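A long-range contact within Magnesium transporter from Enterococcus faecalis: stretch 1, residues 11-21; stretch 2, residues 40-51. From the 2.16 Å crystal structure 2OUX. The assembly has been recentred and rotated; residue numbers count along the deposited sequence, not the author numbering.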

ATOM      1  N   GLN A  11      22.980  13.241  10.590  1.00 60.35           N
ATOM      2  CA  GLN A  11      21.803  14.098  10.663  1.00 56.63           C
ATOM      3  C   GLN A  11      21.328  14.343  12.095  1.00 52.96           C
ATOM      4  O   GLN A  11      21.074  15.484  12.480  1.00 52.09           O
ATOM      5  CB  GLN A  11      20.666  13.496   9.832  1.00 58.55           C
ATOM      6  CG  GLN A  11      20.397  14.220   8.520  1.00 59.95           C
ATOM      7  CD  GLN A  11      19.767  15.584   8.732  1.00 62.26           C
ATOM      8  OE1 GLN A  11      18.610  15.691   9.151  1.00 63.12           O
ATOM      9  NE2 GLN A  11      20.528  16.637   8.456  1.00 62.82           N
ATOM     10  N   PHE A  12      21.204  13.274  12.876  1.00 48.18           N
ATOM     11  CA  PHE A  12      20.760  13.391  14.258  1.00 45.61           C
ATOM     12  C   PHE A  12      21.675  14.314  15.063  1.00 44.21           C
ATOM     13  O   PHE A  12      21.202  15.111  15.871  1.00 42.66           O
ATOM     14  CB  PHE A  12      20.697  12.007  14.915  1.00 42.79           C
ATOM     15  CG  PHE A  12      19.469  11.208  14.553  1.00 42.49           C
ATOM     16  CD1 PHE A  12      18.579  11.657  13.577  1.00 42.09           C
ATOM     17  CD2 PHE A  12      19.198  10.006  15.192  1.00 43.42           C
ATOM     18  CE1 PHE A  12      17.441  10.922  13.249  1.00 39.61           C
ATOM     19  CE2 PHE A  12      18.059   9.262  14.869  1.00 43.60           C
ATOM     20  CZ  PHE A  12      17.182   9.724  13.895  1.00 41.26           C
ATOM     21  N   ALA A  13      22.981  14.209  14.827  1.00 44.01           N
ATOM     22  CA  ALA A  13      23.968  15.029  15.528  1.00 44.00           C
ATOM     23  C   ALA A  13      23.746  16.518  15.273  1.00 43.76           C
ATOM     24  O   ALA A  13      23.803  17.329  16.201  1.00 44.36           O
ATOM     25  CB  ALA A  13      25.382  14.627  15.099  1.00 44.68           C
ATOM     26  N   LEU A  14      23.512  16.876  14.013  1.00 42.60           N
ATOM     27  CA  LEU A  14      23.254  18.264  13.651  1.00 42.44           C
ATOM     28  C   LEU A  14      21.960  18.688  14.332  1.00 41.88           C
ATOM     29  O   LEU A  14      21.866  19.774  14.902  1.00 40.01           O
ATOM     30  CB  LEU A  14      23.096  18.407  12.133  1.00 43.94           C
ATOM     31  CG  LEU A  14      24.324  18.627  11.239  1.00 45.50           C
ATOM     32  CD1 LEU A  14      25.369  17.525  11.427  1.00 45.43           C
ATOM     33  CD2 LEU A  14      23.849  18.677   9.802  1.00 46.05           C
ATOM     34  N   LEU A  15      20.963  17.809  14.264  1.00 41.63           N
ATOM     35  CA  LEU A  15      19.660  18.059  14.868  1.00 41.83           C
ATOM     36  C   LEU A  15      19.782  18.332  16.365  1.00 40.71           C
ATOM     37  O   LEU A  15      19.189  19.281  16.874  1.00 39.88           O
ATOM     38  CB  LEU A  15      18.744  16.857  14.656  1.00 43.12           C
ATOM     39  CG  LEU A  15      17.419  17.035  13.917  1.00 43.61           C
ATOM     40  CD1 LEU A  15      16.635  15.732  14.032  1.00 45.02           C
ATOM     41  CD2 LEU A  15      16.615  18.180  14.508  1.00 44.20           C
ATOM     42  N   LEU A  16      20.537  17.490  17.066  1.00 41.24           N
ATOM     43  CA  LEU A  16      20.737  17.650  18.512  1.00 44.16           C
ATOM     44  C   LEU A  16      21.348  19.008  18.846  1.00 44.79           C
ATOM     45  O   LEU A  16      21.031  19.611  19.869  1.00 42.21           O
ATOM     46  CB  LEU A  16      21.650  16.545  19.062  1.00 43.71           C
ATOM     47  CG  LEU A  16      20.989  15.460  19.927  1.00 45.93           C
ATOM     48  CD1 LEU A  16      22.003  14.373  20.283  1.00 44.82           C
ATOM     49  CD2 LEU A  16      20.417  16.085  21.184  1.00 43.29           C
ATOM     50  N   GLU A  17      22.236  19.479  17.979  1.00 47.02           N
ATOM     51  CA  GLU A  17      22.882  20.759  18.202  1.00 49.20           C
ATOM     52  C   GLU A  17      21.928  21.933  18.019  1.00 48.75           C
ATOM     53  O   GLU A  17      21.923  22.854  18.835  1.00 48.18           O
ATOM     54  CB  GLU A  17      24.099  20.902  17.284  1.00 50.79           C
ATOM     55  CG  GLU A  17      25.335  20.187  17.818  1.00 55.68           C
ATOM     56  CD  GLU A  17      25.820  20.769  19.147  1.00 59.00           C
ATOM     57  OE1 GLU A  17      26.220  21.955  19.171  1.00 60.38           O
ATOM     58  OE2 GLU A  17      25.800  20.046  20.168  1.00 60.59           O
ATOM     59  N   THR A  18      21.119  21.910  16.965  1.00 48.33           N
ATOM     60  CA  THR A  18      20.184  23.007  16.750  1.00 49.76           C
ATOM     61  C   THR A  18      19.222  23.015  17.926  1.00 51.41           C
ATOM     62  O   THR A  18      18.714  24.063  18.325  1.00 52.09           O
ATOM     63  CB  THR A  18      19.360  22.836  15.456  1.00 50.01           C
ATOM     64  OG1 THR A  18      18.345  21.848  15.662  1.00 50.19           O
ATOM     65  CG2 THR A  18      20.255  22.409  14.301  1.00 50.23           C
ATOM     66  N   LEU A  19      18.984  21.833  18.484  1.00 51.83           N
ATOM     67  CA  LEU A  19      18.086  21.685  19.616  1.00 52.31           C
ATOM     68  C   LEU A  19      18.676  22.359  20.846  1.00 53.73           C
ATOM     69  O   LEU A  19      18.027  23.193  21.480  1.00 52.62           O
ATOM     70  CB  LEU A  19      17.841  20.201  19.896  1.00 52.30           C
ATOM     71  CG  LEU A  19      16.809  19.852  20.966  1.00 52.76           C
ATOM     72  CD1 LEU A  19      15.503  20.591  20.690  1.00 51.90           C
ATOM     73  CD2 LEU A  19      16.583  18.343  20.978  1.00 52.26           C
ATOM     74  N   LYS A  20      19.913  21.996  21.178  1.00 54.85           N
ATOM     75  CA  LYS A  20      20.586  22.572  22.337  1.00 56.09           C
ATOM     76  C   LYS A  20      20.749  24.086  22.179  1.00 56.61           C
ATOM     77  O   LYS A  20      20.385  24.849  23.073  1.00 55.82           O
ATOM     78  CB  LYS A  20      21.947  21.892  22.546  1.00 55.83           C
ATOM     79  CG  LYS A  20      21.821  20.410  22.899  1.00 55.88           C
ATOM     80  CD  LYS A  20      23.169  19.718  23.016  1.00 56.88           C
ATOM     81  CE  LYS A  20      24.019  20.295  24.150  1.00 56.86           C
ATOM     82  NZ  LYS A  20      25.351  19.622  24.259  1.00 54.22           N
ATOM     83  N   ASN A  21      21.276  24.521  21.037  1.00 56.89           N
ATOM     84  CA  ASN A  21      21.456  25.948  20.782  1.00 56.80           C
ATOM     85  C   ASN A  21      20.116  26.659  20.654  1.00 56.16           C
ATOM     86  O   ASN A  21      20.065  27.845  20.343  1.00 56.27           O
ATOM     87  CB  ASN A  21      22.255  26.172  19.499  1.00 58.55           C
ATOM     88  CG  ASN A  21      23.690  25.716  19.623  1.00 59.66           C
ATOM     89  OD1 ASN A  21      24.469  25.823  18.677  1.00 61.35           O
ATOM     90  ND2 ASN A  21      24.049  25.206  20.796  1.00 59.60           N
TER
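Stretch 2, residues 40-51: GQFYQSLDEKDR

Phe42 is the knob of this contact. Its CA-to-CB bond points toward stretch 1, chi1 is t, and the ring drops among Phe12, Leu15, Leu16 and Leu19, side chains that successive turns of one helix bring to the same flank. Leu15 covers one face of the ring: its CD1 stands 3.4 Å from the Phe42 ring centroid, almost on the ring normal, while Leu15 CB comes to 3.5 Å from Phe42 CE1. The ring's edge meets the helix backbone, with Leu16 N 3.9 Å from Phe42 CE1; that amide already donates to Phe12 O, 2.7 Å from Leu16 N, within its own helix, so it needs no acceptor from stretch 2.

Phe12 answers from the earlier turn. Its own CA-to-CB bond runs sideways, but with chi1 at m the ring reaches across, so that Phe42 CB lies over its face and Phe12 CZ is 3.5 Å from Phe42 N. The two rings pair edge-to-face, the edge of Phe42 toward the face of Phe12, with centroids 5.3 Å apart and planes at 67°.

Stretch 2 runs in the same general sense as stretch 1, pairing Phe12 with Phe42 (CA atoms 6.4 Å apart) and later Leu19 with Asp50 (7.2 Å between CA atoms). Between these points it leaves its first helix and, through extended Leu46 and Asp47, enters a second. Leu46 fills in beside the knob: its CD2 is 3.9 Å from Leu16 CD2, and its CD1 is 3.9 Å from Leu19 CD2.

At the polar edge, Asp50 sets its CB 3.7 Å from Leu19 CD2, while its carboxylate lies along stretch 1 as well, OD2 3.9 Å from Leu16 CD2 and OD1 4.2 Å from Lys20 CG. Asp47 caps the second helix, OD2 accepting from Asp50 N at 2.7 Å. No hydrogen bond crosses between the stretches; the 439 Å² buried between them, both sides summed, is mostly apolar side chains, with Asp50 adding a substantial share at the edge.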

ATOM      1  N   GLY A  40      10.771   9.552  15.057  1.00 27.84           N
ATOM      2  CA  GLY A  40      10.569   8.761  16.258  1.00 29.31           C
ATOM      3  C   GLY A  40      11.868   8.274  16.882  1.00 30.45           C
ATOM      4  O   GLY A  40      12.030   8.292  18.102  1.00 31.69           O
ATOM      5  N   GLN A  41      12.801   7.830  16.050  1.00 30.96           N
ATOM      6  CA  GLN A  41      14.080   7.348  16.548  1.00 31.54           C
ATOM      7  C   GLN A  41      14.866   8.485  17.192  1.00 32.62           C
ATOM      8  O   GLN A  41      15.419   8.328  18.282  1.00 33.16           O
ATOM      9  CB  GLN A  41      14.885   6.724  15.407  1.00 32.67           C
ATOM     10  CG  GLN A  41      14.215   5.492  14.822  1.00 33.62           C
ATOM     11  CD  GLN A  41      13.937   4.438  15.880  1.00 33.34           C
ATOM     12  OE1 GLN A  41      14.855   3.780  16.367  1.00 35.11           O
ATOM     13  NE2 GLN A  41      12.668   4.286  16.250  1.00 29.91           N
ATOM     14  N   PHE A  42      14.917   9.626  16.514  1.00 33.51           N
ATOM     15  CA  PHE A  42      15.614  10.788  17.044  1.00 33.80           C
ATOM     16  C   PHE A  42      15.036  11.098  18.418  1.00 34.54           C
ATOM     17  O   PHE A  42      15.766  11.160  19.403  1.00 35.79           O
ATOM     18  CB  PHE A  42      15.423  12.002  16.129  1.00 32.53           C
ATOM     19  CG  PHE A  42      16.016  13.269  16.678  1.00 32.65           C
ATOM     20  CD1 PHE A  42      17.397  13.458  16.700  1.00 32.05           C
ATOM     21  CD2 PHE A  42      15.197  14.261  17.200  1.00 29.25           C
ATOM     22  CE1 PHE A  42      17.954  14.616  17.237  1.00 31.76           C
ATOM     23  CE2 PHE A  42      15.742  15.418  17.738  1.00 30.64           C
ATOM     24  CZ  PHE A  42      17.127  15.598  17.757  1.00 30.38           C
ATOM     25  N   TYR A  43      13.719  11.267  18.476  1.00 34.42           N
ATOM     26  CA  TYR A  43      13.020  11.573  19.723  1.00 34.29           C
ATOM     27  C   TYR A  43      13.232  10.559  20.844  1.00 36.45           C
ATOM     28  O   TYR A  43      13.348  10.935  22.009  1.00 37.37           O
ATOM     29  CB  TYR A  43      11.525  11.724  19.451  1.00 31.56           C
ATOM     30  CG  TYR A  43      10.642  11.792  20.685  1.00 32.37           C
ATOM     31  CD1 TYR A  43      10.148  10.632  21.284  1.00 30.01           C
ATOM     32  CD2 TYR A  43      10.253  13.020  21.218  1.00 33.41           C
ATOM     33  CE1 TYR A  43       9.282  10.696  22.384  1.00 30.78           C
ATOM     34  CE2 TYR A  43       9.389  13.097  22.315  1.00 32.59           C
ATOM     35  CZ  TYR A  43       8.903  11.935  22.891  1.00 32.25           C
ATOM     36  OH  TYR A  43       8.024  12.022  23.953  1.00 29.78           O
ATOM     37  N   GLN A  44      13.278   9.279  20.498  1.00 37.97           N
ATOM     38  CA  GLN A  44      13.467   8.240  21.503  1.00 40.48           C
ATOM     39  C   GLN A  44      14.915   8.133  21.976  1.00 41.07           C
ATOM     40  O   GLN A  44      15.241   7.283  22.799  1.00 40.96           O
ATOM     41  CB  GLN A  44      12.986   6.891  20.956  1.00 40.18           C
ATOM     42  CG  GLN A  44      11.473   6.802  20.824  1.00 44.01           C
ATOM     43  CD  GLN A  44      11.007   5.518  20.156  1.00 46.60           C
ATOM     44  OE1 GLN A  44      11.185   4.419  20.687  1.00 46.12           O
ATOM     45  NE2 GLN A  44      10.408   5.654  18.979  1.00 47.33           N
ATOM     46  N   SER A  45      15.782   8.993  21.452  1.00 41.60           N
ATOM     47  CA  SER A  45      17.185   8.979  21.850  1.00 42.64           C
ATOM     48  C   SER A  45      17.434  10.113  22.841  1.00 43.02           C
ATOM     49  O   SER A  45      18.344  10.045  23.666  1.00 44.47           O
ATOM     50  CB  SER A  45      18.093   9.171  20.634  1.00 43.70           C
ATOM     51  OG  SER A  45      18.044  10.509  20.166  1.00 45.06           O
ATOM     52  N   LEU A  46      16.606  11.149  22.757  1.00 42.30           N
ATOM     53  CA  LEU A  46      16.736  12.320  23.614  1.00 41.35           C
ATOM     54  C   LEU A  46      16.514  12.053  25.097  1.00 42.55           C
ATOM     55  O   LEU A  46      15.704  11.200  25.474  1.00 43.01           O
ATOM     56  CB  LEU A  46      15.752  13.408  23.171  1.00 40.11           C
ATOM     57  CG  LEU A  46      15.683  13.743  21.680  1.00 37.51           C
ATOM     58  CD1 LEU A  46      14.790  14.954  21.475  1.00 34.91           C
ATOM     59  CD2 LEU A  46      17.081  14.006  21.149  1.00 38.28           C
ATOM     60  N   ASP A  47      17.241  12.799  25.931  1.00 42.03           N
ATOM     61  CA  ASP A  47      17.102  12.696  27.376  1.00 40.87           C
ATOM     62  C   ASP A  47      15.844  13.490  27.707  1.00 41.12           C
ATOM     63  O   ASP A  47      15.276  14.137  26.831  1.00 38.98           O
ATOM     64  CB  ASP A  47      18.337  13.281  28.085  1.00 42.13           C
ATOM     65  CG  ASP A  47      18.646  14.725  27.673  1.00 43.65           C
ATOM     66  OD1 ASP A  47      19.848  15.062  27.551  1.00 39.79           O
ATOM     67  OD2 ASP A  47      17.700  15.527  27.489  1.00 44.90           O
ATOM     68  N   GLU A  48      15.400  13.448  28.955  1.00 42.79           N
ATOM     69  CA  GLU A  48      14.190  14.165  29.325  1.00 43.86           C
ATOM     70  C   GLU A  48      14.262  15.665  29.061  1.00 43.69           C
ATOM     71  O   GLU A  48      13.251  16.300  28.750  1.00 42.31           O
ATOM     72  CB  GLU A  48      13.865  13.920  30.795  1.00 47.40           C
ATOM     73  CG  GLU A  48      12.841  14.887  31.352  1.00 51.59           C
ATOM     74  CD  GLU A  48      12.484  14.594  32.792  1.00 55.67           C
ATOM     75  OE1 GLU A  48      13.415  14.377  33.603  1.00 58.11           O
ATOM     76  OE2 GLU A  48      11.273  14.591  33.114  1.00 57.19           O
ATOM     77  N   LYS A  49      15.457  16.228  29.178  1.00 43.78           N
ATOM     78  CA  LYS A  49      15.641  17.660  28.969  1.00 46.03           C
ATOM     79  C   LYS A  49      15.357  18.060  27.524  1.00 44.12           C
ATOM     80  O   LYS A  49      14.565  18.967  27.258  1.00 42.04           O
ATOM     81  CB  LYS A  49      17.070  18.060  29.354  1.00 49.54           C
ATOM     82  CG  LYS A  49      17.467  17.604  30.749  1.00 54.24           C
ATOM     83  CD  LYS A  49      18.941  17.865  31.050  1.00 58.22           C
ATOM     84  CE  LYS A  49      19.235  19.342  31.279  1.00 60.34           C
ATOM     85  NZ  LYS A  49      20.658  19.562  31.691  1.00 62.77           N
ATOM     86  N   ASP A  50      16.002  17.376  26.588  1.00 43.40           N
ATOM     87  CA  ASP A  50      15.814  17.677  25.181  1.00 41.81           C
ATOM     88  C   ASP A  50      14.391  17.395  24.690  1.00 40.62           C
ATOM     89  O   ASP A  50      13.911  18.058  23.775  1.00 40.54           O
ATOM     90  CB  ASP A  50      16.843  16.913  24.349  1.00 42.31           C
ATOM     91  CG  ASP A  50      18.276  17.298  24.703  1.00 42.29           C
ATOM     92  OD1 ASP A  50      18.554  18.506  24.824  1.00 43.23           O
ATOM     93  OD2 ASP A  50      19.130  16.402  24.854  1.00 44.15           O
ATOM     94  N   ARG A  51      13.705  16.432  25.299  1.00 40.35           N
ATOM     95  CA  ARG A  51      12.333  16.137  24.886  1.00 40.08           C
ATOM     96  C   ARG A  51      11.478  17.367  25.152  1.00 39.00           C
ATOM     97  O   ARG A  51      10.634  17.746  24.338  1.00 36.53           O
ATOM     98  CB  ARG A  51      11.741  14.964  25.670  1.00 40.22           C
ATOM     99  CG  ARG A  51      12.408  13.625  25.463  1.00 40.61           C
ATOM    100  CD  ARG A  51      11.564  12.526  26.104  1.00 41.91           C
ATOM    101  NE  ARG A  51      12.389  11.422  26.578  1.00 43.02           N
ATOM    102  CZ  ARG A  51      12.476  11.053  27.850  1.00 42.74           C
ATOM    103  NH1 ARG A  51      11.782  11.696  28.777  1.00 43.57           N
ATOM    104  NH2 ARG A  51      13.263  10.042  28.194  1.00 46.74           N
TER